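Local coordinates for beta-N-acetylhexosaminidase (PDB 5BU9), which probably hydrolyses terminal non-reducing N-acetyl-D-hexosamine residues from N-acetyl-beta-D-hexosaminides, as a member of glycoside hydrolase family 3, at residues T193-D205 and V266-A278. Sequence-based numbering, arbitrary orientation.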
ATOM      1  N   THR A 193       8.004   0.811  18.918  1.00 33.50           N
ATOM      2  CA  THR A 193       8.164   1.997  19.741  1.00 36.96           C
ATOM      3  C   THR A 193       8.948   3.112  19.016  1.00 29.50           C
ATOM      4  O   THR A 193       9.229   4.153  19.605  1.00 37.41           O
ATOM      5  CB  THR A 193       8.876   1.649  21.021  1.00 28.44           C
ATOM      6  OG1 THR A 193      10.048   0.888  20.677  1.00 28.77           O
ATOM      7  CG2 THR A 193       7.963   0.817  21.949  1.00 29.62           C
ATOM      8  N   GLU A 194       9.309   2.876  17.754  1.00 26.80           N
ATOM      9  CA  GLU A 194       9.922   3.903  16.906  1.00 43.74           C
ATOM     10  C   GLU A 194       9.253   3.965  15.567  1.00 33.12           C
ATOM     11  O   GLU A 194       8.510   3.062  15.211  1.00 33.76           O
ATOM     12  CB  GLU A 194      11.412   3.647  16.708  1.00 40.65           C
ATOM     13  CG  GLU A 194      12.248   4.038  17.945  1.00 45.43           C
ATOM     14  CD  GLU A 194      12.506   2.832  18.797  1.00101.84           C
ATOM     15  OE1 GLU A 194      12.535   2.982  20.046  1.00 99.95           O
ATOM     16  OE2 GLU A 194      12.653   1.731  18.195  1.00 76.40           O
ATOM     17  N   ASN A 195       9.520   5.032  14.823  1.00 41.56           N
ATOM     18  CA  ASN A 195       8.885   5.247  13.524  1.00 33.49           C
ATOM     19  C   ASN A 195       9.829   4.897  12.349  1.00 33.97           C
ATOM     20  O   ASN A 195      10.878   5.528  12.181  1.00 33.58           O
ATOM     21  CB  ASN A 195       8.427   6.711  13.390  1.00 29.26           C
ATOM     22  CG  ASN A 195       7.324   6.882  12.369  1.00 48.47           C
ATOM     23  OD1 ASN A 195       7.248   6.159  11.370  1.00 47.18           O
ATOM     24  ND2 ASN A 195       6.451   7.840  12.621  1.00 62.82           N
ATOM     25  N   THR A 196       9.419   3.967  11.493  1.00 30.32           N
ATOM     26  CA  THR A 196      10.266   3.564  10.372  1.00 28.19           C
ATOM     27  C   THR A 196      10.488   4.677   9.336  1.00 36.51           C
ATOM     28  O   THR A 196      11.451   4.611   8.592  1.00 29.85           O
ATOM     29  CB  THR A 196       9.712   2.330   9.651  1.00 30.32           C
ATOM     30  OG1 THR A 196       8.366   2.576   9.241  1.00 28.00           O
ATOM     31  CG2 THR A 196       9.807   1.053  10.565  1.00 25.24           C
ATOM     32  N   ASP A 197       9.619   5.691   9.307  1.00 34.90           N
ATOM     33  CA  ASP A 197       9.805   6.865   8.443  1.00 25.20           C
ATOM     34  C   ASP A 197      11.090   7.605   8.737  1.00 30.73           C
ATOM     35  O   ASP A 197      11.793   8.033   7.818  1.00 35.04           O
ATOM     36  CB  ASP A 197       8.632   7.886   8.575  1.00 28.02           C
ATOM     37  CG  ASP A 197       7.321   7.413   7.905  1.00 41.85           C
ATOM     38  OD1 ASP A 197       7.355   6.403   7.160  1.00 54.83           O
ATOM     39  OD2 ASP A 197       6.252   8.080   8.106  1.00 61.70           O
ATOM     40  N   THR A 198      11.395   7.757  10.023  1.00 27.21           N
ATOM     41  CA  THR A 198      12.460   8.653  10.467  1.00 27.31           C
ATOM     42  C   THR A 198      13.606   7.979  11.220  1.00 33.19           C
ATOM     43  O   THR A 198      14.601   8.625  11.527  1.00 37.86           O
ATOM     44  CB  THR A 198      11.880   9.729  11.441  1.00 37.39           C
ATOM     45  OG1 THR A 198      11.222   9.038  12.507  1.00 38.28           O
ATOM     46  CG2 THR A 198      10.855  10.608  10.757  1.00 33.57           C
ATOM     47  N   THR A 199      13.429   6.718  11.598  1.00 29.98           N
ATOM     48  CA  THR A 199      14.413   5.996  12.414  1.00 31.42           C
ATOM     49  C   THR A 199      14.793   4.711  11.672  1.00 36.38           C
ATOM     50  O   THR A 199      13.966   4.162  10.968  1.00 33.81           O
ATOM     51  CB  THR A 199      13.817   5.661  13.829  1.00 31.70           C
ATOM     52  OG1 THR A 199      13.406   6.870  14.464  1.00 43.42           O
ATOM     53  CG2 THR A 199      14.848   4.995  14.737  1.00 26.90           C
ATOM     54  N   ALA A 200      16.028   4.229  11.796  1.00 29.83           N
ATOM     55  CA  ALA A 200      16.383   2.938  11.188  1.00 30.46           C
ATOM     56  C   ALA A 200      16.687   1.944  12.298  1.00 31.94           C
ATOM     57  O   ALA A 200      16.820   2.335  13.458  1.00 27.28           O
ATOM     58  CB  ALA A 200      17.575   3.070  10.233  1.00 22.13           C
ATOM     59  N   GLY A 201      16.774   0.663  11.961  1.00 27.52           N
ATOM     60  CA  GLY A 201      16.976  -0.352  12.983  1.00 23.61           C
ATOM     61  C   GLY A 201      15.747  -0.514  13.865  1.00 30.21           C
ATOM     62  O   GLY A 201      15.857  -0.887  15.034  1.00 36.32           O
ATOM     63  N   VAL A 202      14.570  -0.200  13.326  1.00 27.93           N
ATOM     64  CA  VAL A 202      13.338  -0.387  14.081  1.00 22.48           C
ATOM     65  C   VAL A 202      13.009  -1.852  14.196  1.00 34.43           C
ATOM     66  O   VAL A 202      12.837  -2.561  13.197  1.00 27.74           O
ATOM     67  CB  VAL A 202      12.166   0.336  13.467  1.00 30.23           C
ATOM     68  CG1 VAL A 202      10.920  -0.020  14.269  1.00 24.05           C
ATOM     69  CG2 VAL A 202      12.394   1.817  13.482  1.00 28.83           C
ATOM     70  N   VAL A 203      12.957  -2.307  15.435  1.00 29.28           N
ATOM     71  CA  VAL A 203      12.744  -3.712  15.751  1.00 24.03           C
ATOM     72  C   VAL A 203      11.494  -3.807  16.607  1.00 35.42           C
ATOM     73  O   VAL A 203      11.386  -3.115  17.628  1.00 30.04           O
ATOM     74  CB  VAL A 203      13.940  -4.349  16.501  1.00 25.72           C
ATOM     75  CG1 VAL A 203      13.538  -5.784  17.010  1.00 26.62           C
ATOM     76  CG2 VAL A 203      15.140  -4.419  15.609  1.00 25.32           C
ATOM     77  N   ASP A 204      10.549  -4.636  16.174  1.00 35.05           N
ATOM     78  CA  ASP A 204       9.406  -5.049  16.990  1.00 30.98           C
ATOM     79  C   ASP A 204       9.845  -6.332  17.702  1.00 35.62           C
ATOM     80  O   ASP A 204      10.179  -7.326  17.044  1.00 35.25           O
ATOM     81  CB  ASP A 204       8.166  -5.274  16.108  1.00 33.60           C
ATOM     82  CG  ASP A 204       7.002  -5.943  16.846  1.00 42.51           C
ATOM     83  OD1 ASP A 204       7.215  -6.902  17.610  1.00 39.87           O
ATOM     84  OD2 ASP A 204       5.838  -5.533  16.628  1.00 36.82           O
ATOM     85  N   ASP A 205       9.836  -6.320  19.035  1.00 29.34           N
ATOM     86  CA  ASP A 205      10.272  -7.476  19.820  1.00 42.91           C
ATOM     87  C   ASP A 205       9.134  -8.295  20.457  1.00 40.67           C
ATOM     88  O   ASP A 205       9.414  -9.139  21.295  1.00 43.69           O
ATOM     89  CB  ASP A 205      11.249  -7.032  20.929  1.00 34.17           C
ATOM     90  CG  ASP A 205      10.615  -6.128  21.976  1.00 73.76           C
ATOM     91  OD1 ASP A 205       9.501  -5.601  21.746  1.00 57.16           O
ATOM     92  OD2 ASP A 205      11.252  -5.936  23.040  1.00 86.63           O
ATOM     93  N   VAL A 266       1.883  -5.107  -1.510  1.00 30.84           N
ATOM     94  CA  VAL A 266       2.429  -3.760  -1.726  1.00 33.28           C
ATOM     95  C   VAL A 266       3.403  -3.453  -0.610  1.00 33.36           C
ATOM     96  O   VAL A 266       3.102  -3.749   0.547  1.00 34.74           O
ATOM     97  CB  VAL A 266       1.296  -2.720  -1.771  1.00 32.14           C
ATOM     98  CG1 VAL A 266       1.806  -1.318  -2.175  1.00 26.96           C
ATOM     99  CG2 VAL A 266       0.242  -3.208  -2.723  1.00 28.26           C
ATOM    100  N   THR A 267       4.580  -2.912  -0.928  1.00 26.10           N
ATOM    101  CA  THR A 267       5.474  -2.445   0.137  1.00 25.62           C
ATOM    102  C   THR A 267       4.923  -1.172   0.750  1.00 31.69           C
ATOM    103  O   THR A 267       4.161  -0.425   0.115  1.00 35.07           O
ATOM    104  CB  THR A 267       6.923  -2.121  -0.330  1.00 26.33           C
ATOM    105  OG1 THR A 267       6.889  -1.021  -1.250  1.00 29.88           O
ATOM    106  CG2 THR A 267       7.597  -3.325  -0.969  1.00 27.64           C
ATOM    107  N   ASP A 268       5.322  -0.915   1.990  1.00 27.00           N
ATOM    108  CA  ASP A 268       5.262   0.436   2.528  1.00 25.11           C
ATOM    109  C   ASP A 268       6.199   1.302   1.624  1.00 28.57           C
ATOM    110  O   ASP A 268       7.013   0.771   0.850  1.00 33.16           O
ATOM    111  CB  ASP A 268       5.685   0.425   4.003  1.00 26.65           C
ATOM    112  CG  ASP A 268       5.374   1.737   4.736  1.00 46.65           C
ATOM    113  OD1 ASP A 268       4.920   2.721   4.109  1.00 32.17           O
ATOM    114  OD2 ASP A 268       5.631   1.786   5.955  1.00 33.36           O
ATOM    115  N   ASP A 269       6.067   2.614   1.656  1.00 25.14           N
ATOM    116  CA  ASP A 269       6.974   3.441   0.869  1.00 30.03           C
ATOM    117  C   ASP A 269       8.431   3.102   1.149  1.00 39.34           C
ATOM    118  O   ASP A 269       8.829   3.146   2.298  1.00 31.24           O
ATOM    119  CB  ASP A 269       6.788   4.928   1.172  1.00 36.32           C
ATOM    120  CG  ASP A 269       7.932   5.739   0.608  1.00 74.99           C
ATOM    121  OD1 ASP A 269       7.988   5.832  -0.642  1.00 31.79           O
ATOM    122  OD2 ASP A 269       8.815   6.181   1.394  1.00 71.95           O
ATOM    123  N   VAL A 270       9.237   2.776   0.138  1.00 24.29           N
ATOM    124  CA  VAL A 270      10.654   2.492   0.394  1.00 23.88           C
ATOM    125  C   VAL A 270      11.553   3.604  -0.144  1.00 27.94           C
ATOM    126  O   VAL A 270      12.782   3.498  -0.093  1.00 31.31           O
ATOM    127  CB  VAL A 270      11.068   1.141  -0.206  1.00 23.53           C
ATOM    128  CG1 VAL A 270      10.352   0.007   0.537  1.00 23.46           C
ATOM    129  CG2 VAL A 270      10.778   1.107  -1.741  1.00 24.28           C
ATOM    130  N   SER A 271      10.948   4.652  -0.693  1.00 24.59           N
ATOM    131  CA  SER A 271      11.703   5.719  -1.359  1.00 25.01           C
ATOM    132  C   SER A 271      12.508   6.571  -0.372  1.00 27.97           C
ATOM    133  O   SER A 271      13.665   6.856  -0.647  1.00 34.63           O
ATOM    134  CB  SER A 271      10.778   6.620  -2.207  1.00 25.60           C
ATOM    135  OG  SER A 271      10.021   7.546  -1.440  1.00 31.05           O
ATOM    136  N   ALA A 272      11.919   6.989   0.757  1.00 25.65           N
ATOM    137  CA  ALA A 272      12.630   7.895   1.663  1.00 26.18           C
ATOM    138  C   ALA A 272      12.617   7.448   3.139  1.00 32.34           C
ATOM    139  O   ALA A 272      13.347   8.003   3.968  1.00 31.75           O
ATOM    140  CB  ALA A 272      12.055   9.314   1.538  1.00 27.17           C
ATOM    141  N   ALA A 273      11.789   6.462   3.463  1.00 31.47           N
ATOM    142  CA  ALA A 273      11.716   5.911   4.817  1.00 33.00           C
ATOM    143  C   ALA A 273      13.108   5.527   5.348  1.00 25.10           C
ATOM    144  O   ALA A 273      13.835   4.712   4.721  1.00 27.89           O
ATOM    145  CB  ALA A 273      10.784   4.699   4.834  1.00 24.84           C
ATOM    146  N   GLU A 274      13.462   6.108   6.487  1.00 25.55           N
ATOM    147  CA  GLU A 274      14.798   5.990   7.030  1.00 25.61           C
ATOM    148  C   GLU A 274      15.159   4.528   7.260  1.00 34.00           C
ATOM    149  O   GLU A 274      16.298   4.155   7.092  1.00 25.40           O
ATOM    150  CB  GLU A 274      14.932   6.765   8.341  1.00 31.42           C
ATOM    151  CG  GLU A 274      16.354   6.844   8.883  1.00 29.91           C
ATOM    152  CD  GLU A 274      17.321   7.606   7.947  1.00 42.49           C
ATOM    153  OE1 GLU A 274      16.864   8.277   6.970  1.00 50.94           O
ATOM    154  OE2 GLU A 274      18.545   7.525   8.198  1.00 46.50           O
ATOM    155  N   GLN A 275      14.164   3.706   7.598  1.00 28.59           N
ATOM    156  CA  GLN A 275      14.389   2.321   7.946  1.00 24.14           C
ATOM    157  C   GLN A 275      15.070   1.544   6.803  1.00 32.10           C
ATOM    158  O   GLN A 275      15.784   0.581   7.059  1.00 28.84           O
ATOM    159  CB  GLN A 275      13.069   1.655   8.311  1.00 24.04           C
ATOM    160  CG  GLN A 275      13.167   0.119   8.439  1.00 23.73           C
ATOM    161  CD  GLN A 275      13.609  -0.311   9.835  1.00 32.01           C
ATOM    162  OE1 GLN A 275      14.103   0.518  10.624  1.00 28.32           O
ATOM    163  NE2 GLN A 275      13.411  -1.600  10.163  1.00 23.84           N
ATOM    164  N   VAL A 276      14.875   1.965   5.545  1.00 23.72           N
ATOM    165  CA  VAL A 276      15.513   1.214   4.451  1.00 27.74           C
ATOM    166  C   VAL A 276      16.545   1.984   3.639  1.00 34.78           C
ATOM    167  O   VAL A 276      16.964   1.514   2.582  1.00 32.16           O
ATOM    168  CB  VAL A 276      14.448   0.620   3.501  1.00 26.85           C
ATOM    169  CG1 VAL A 276      13.638  -0.394   4.240  1.00 23.14           C
ATOM    170  CG2 VAL A 276      13.544   1.724   2.865  1.00 23.45           C
ATOM    171  N   GLN A 277      16.983   3.141   4.131  1.00 25.18           N
ATOM    172  CA  GLN A 277      17.954   3.947   3.382  1.00 27.76           C
ATOM    173  C   GLN A 277      19.337   3.282   3.331  1.00 29.54           C
ATOM    174  O   GLN A 277      20.114   3.635   2.469  1.00 29.18           O
ATOM    175  CB  GLN A 277      18.092   5.355   3.977  1.00 31.16           C
ATOM    176  CG  GLN A 277      16.871   6.222   3.796  1.00 29.19           C
ATOM    177  CD  GLN A 277      16.421   6.344   2.342  1.00 36.80           C
ATOM    178  OE1 GLN A 277      15.353   5.811   1.938  1.00 43.63           O
ATOM    179  NE2 GLN A 277      17.216   7.048   1.554  1.00 31.47           N
ATOM    180  N   ALA A 278      19.646   2.346   4.249  1.00 25.36           N
ATOM    181  CA  ALA A 278      20.930   1.589   4.214  1.00 27.95           C
ATOM    182  C   ALA A 278      21.131   0.809   2.912  1.00 32.76           C
ATOM    183  O   ALA A 278      22.253   0.536   2.521  1.00 40.75           O
ATOM    184  CB  ALA A 278      21.024   0.623   5.405  1.00 24.48           C
TER
HETATM  185  O   HOH W   1       6.915   0.272   7.740  1.00 32.81           O
HETATM  186  O   HOH W   2       7.920   3.574   6.813  1.00 37.29           O
HETATM  187  O   HOH W   3       7.884   7.236   3.992  1.00 47.09           O
HETATM  188  O   HOH W   4      17.225  -0.317   9.329  1.00 23.63           O
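Gln-275 runs from the turn of 266-278 to the backbone of Val-202, meeting the segment 193-205 along its whole length. Its CB rests on Thr-196, 3.4 Å from Thr-196 O and 3.7 Å from Thr-196 CB, while CG passes the Thr-196 methyl CG2. CG stands anti to the backbone N (chi1 169°) and the chain then bends at chi2, which brings CD beside Val-202 N, at 3.6 Å, and the amide alongside Gly-201 and Val-202. There Val-202 N donates to Gln-275 OE1, 2.8 Å, in the carbonyl plane on a lone pair. NE2 in turn donates at 3.2 Å to Val-202 O, meeting a lone pair in the plane of that carbonyl, though Val-202 O lies 25° out of the Gln-275 amide plane. The side-chain amide thus pairs with both polar backbone atoms of one residue, and its NE2 also bonds Thr-232 O in the loop ahead of strand 234-235. At the root of the side chain, Gln-275 N donates to Thr-196 O (3.0 Å). Next to it, Glu-274 N bonds Asp-197 O at 2.9 Å, approaching from well above the carbonyl plane, and Glu-274 CB packs on the Thr-198 carbonyl carbon. Water extends the seam: one molecule joins Gly-201 N to Gln-275 O, and two others link Thr-196 OG1 to Asp-268 OD2, one of them donating also to Asp-197 OD1. The contact joins the loop after strand 180-186 to the one after strand 264-267 of the family 3 TIM-barrel domain; Asp-268 OD1 also hydrogen-bonds a glycerol, probably from the crystallisation liquor. Gripped at both amide atoms, the buried Gln-275 head has its rotation fixed and its polarity satisfied.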